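PDB 6T0Q: lectin from Pleurotus ostreatus, which binds galactose-type sugars such as N-acetylgalactosamine and also holds calcium ions. Local coordinates for residues Pro191-Leu195 with Ala232-Ile236. Sequence-based numbering, arbitrary orientation.
Sequences PVLPL and ATVLI
Two peptide planes each take a methyl on one face: Leu193 CD1 stands almost vertically above Thr233 O at 3.5 Å, and Leu235 CD2 lies over the Leu193 carbonyl, 3.3 Å from Leu193 O and tilted about 30° from the plane normal. The strand keeps its sheet bonding, since the backbones of Thr233 and Leu235 are hydrogen-bonded to Leu293 and Thr291 of strand 287-296. This is face packing on a beta-sandwich: the loop before strand 199-202 crosses one face of the sheet containing strand 229-239, and no hydrogen bond joins the two segments. Strand alternation is the evidence, because Thr233 and Leu235 direct CB toward the loop whereas Val234 and Ile236 direct it away.

Leu235 is the central residue and buries the most area in the contact. A chi1 of 177° carries Leu235 CG away from its own N and out toward the loop; from there CD1 and CD2 part. CD1 faces Val192 CG1 at 4.2 Å, a loose contact; CD2, besides covering the carbonyl, meets Leu195 CD2 at 3.6 Å, the two leucine side chains crossing nearly at right angles. Leu193 CD1 also approaches Leu235 CB at 4.1 Å.

Phe102 from strand 98-104 touches Val192, Leu193 and Thr233, which places this packing where the two halves of the chain meet. Pro194 O is hydrogen-bonded to Thr291 OG1, fastening the loop to the adjacent strand. At the Thr233 end the packing closes methyl against methyl, Val192 CG2 to Thr233 CG2 at 3.8 Å.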
loop_
_atom_site.group_PDB
_atom_site.type_symbol
_atom_site.label_atom_id
_atom_site.label_comp_id
_atom_site.label_asym_id
_atom_site.label_seq_id
_atom_site.Cartn_x
_atom_site.Cartn_y
_atom_site.Cartn_z
ATOM N N PRO A 191 0.365 19.813 24.925
ATOM C CA PRO A 191 0.900 18.454 24.776
ATOM C C PRO A 191 1.294 18.197 23.328
ATOM O O PRO A 191 0.728 18.785 22.404
ATOM C CB PRO A 191 -0.273 17.557 25.208
ATOM C CG PRO A 191 -1.494 18.407 24.994
ATOM C CD PRO A 191 -1.051 19.804 25.347
ATOM N N VAL A 192 2.285 17.316 23.130
ATOM C CA VAL A 192 2.746 17.032 21.769
ATOM C C VAL A 192 1.596 16.516 20.908
ATOM O O VAL A 192 1.434 16.929 19.751
ATOM C CB VAL A 192 3.934 16.049 21.780
ATOM C CG1 VAL A 192 3.601 14.746 22.571
ATOM C CG2 VAL A 192 4.346 15.728 20.360
ATOM N N LEU A 193 0.772 15.628 21.464
ATOM C CA LEU A 193 -0.422 15.071 20.839
ATOM C C LEU A 193 -1.463 14.859 21.925
ATOM O O LEU A 193 -1.107 14.654 23.093
ATOM C CB LEU A 193 -0.148 13.722 20.145
ATOM C CG LEU A 193 0.711 13.753 18.878
ATOM C CD1 LEU A 193 1.104 12.326 18.474
ATOM C CD2 LEU A 193 -0.055 14.445 17.752
ATOM N N PRO A 194 -2.749 14.890 21.579
ATOM C CA PRO A 194 -3.776 14.573 22.580
ATOM C C PRO A 194 -3.871 13.070 22.788
ATOM O O PRO A 194 -3.672 12.283 21.857
ATOM C CB PRO A 194 -5.062 15.124 21.949
ATOM C CG PRO A 194 -4.833 14.920 20.473
ATOM C CD PRO A 194 -3.344 15.248 20.278
ATOM N N LEU A 195 -4.149 12.671 24.031
ATOM C CA LEU A 195 -4.674 11.331 24.278
ATOM C C LEU A 195 -6.195 11.328 24.316
ATOM O O LEU A 195 -6.822 10.303 24.012
ATOM C CB LEU A 195 -4.116 10.765 25.585
ATOM C CG LEU A 195 -2.637 10.395 25.514
ATOM C CD1 LEU A 195 -2.173 9.885 26.861
ATOM C CD2 LEU A 195 -2.382 9.365 24.390
ATOM N N ALA A 232 6.221 10.662 11.101
ATOM C CA ALA A 232 5.182 10.384 12.083
ATOM C C ALA A 232 5.664 10.797 13.464
ATOM O O ALA A 232 6.857 10.712 13.780
ATOM C CB ALA A 232 4.770 8.912 12.115
ATOM N N THR A 233 4.722 11.271 14.265
ATOM C CA THR A 233 4.928 11.505 15.685
ATOM C C THR A 233 4.012 10.557 16.437
ATOM O O THR A 233 2.828 10.451 16.104
ATOM C CB THR A 233 4.625 12.954 16.048
ATOM O OG1 THR A 233 5.401 13.812 15.198
ATOM C CG2 THR A 233 4.988 13.228 17.523
ATOM N N VAL A 234 4.556 9.852 17.427
ATOM C CA VAL A 234 3.813 8.829 18.162
ATOM C C VAL A 234 3.834 9.175 19.640
ATOM O O VAL A 234 4.899 9.452 20.201
ATOM C CB VAL A 234 4.398 7.421 17.938
ATOM C CG1 VAL A 234 3.602 6.375 18.745
ATOM C CG2 VAL A 234 4.416 7.082 16.464
ATOM N N LEU A 235 2.664 9.152 20.267
ATOM C CA LEU A 235 2.527 9.283 21.709
ATOM C C LEU A 235 1.929 7.986 22.240
ATOM O O LEU A 235 0.904 7.539 21.726
ATOM C CB LEU A 235 1.624 10.470 22.047
ATOM C CG LEU A 235 1.336 10.673 23.527
ATOM C CD1 LEU A 235 2.623 11.034 24.238
ATOM C CD2 LEU A 235 0.275 11.762 23.698
ATOM N N ILE A 236 2.554 7.371 23.249
ATOM C CA ILE A 236 2.122 6.040 23.676
ATOM C C ILE A 236 2.354 5.840 25.172
ATOM O O ILE A 236 3.324 6.343 25.750
ATOM C CB ILE A 236 2.848 4.955 22.846
ATOM C CG1 ILE A 236 2.409 3.541 23.240
ATOM C CG2 ILE A 236 4.375 5.091 22.979
ATOM C CD1 ILE A 236 2.895 2.502 22.199
#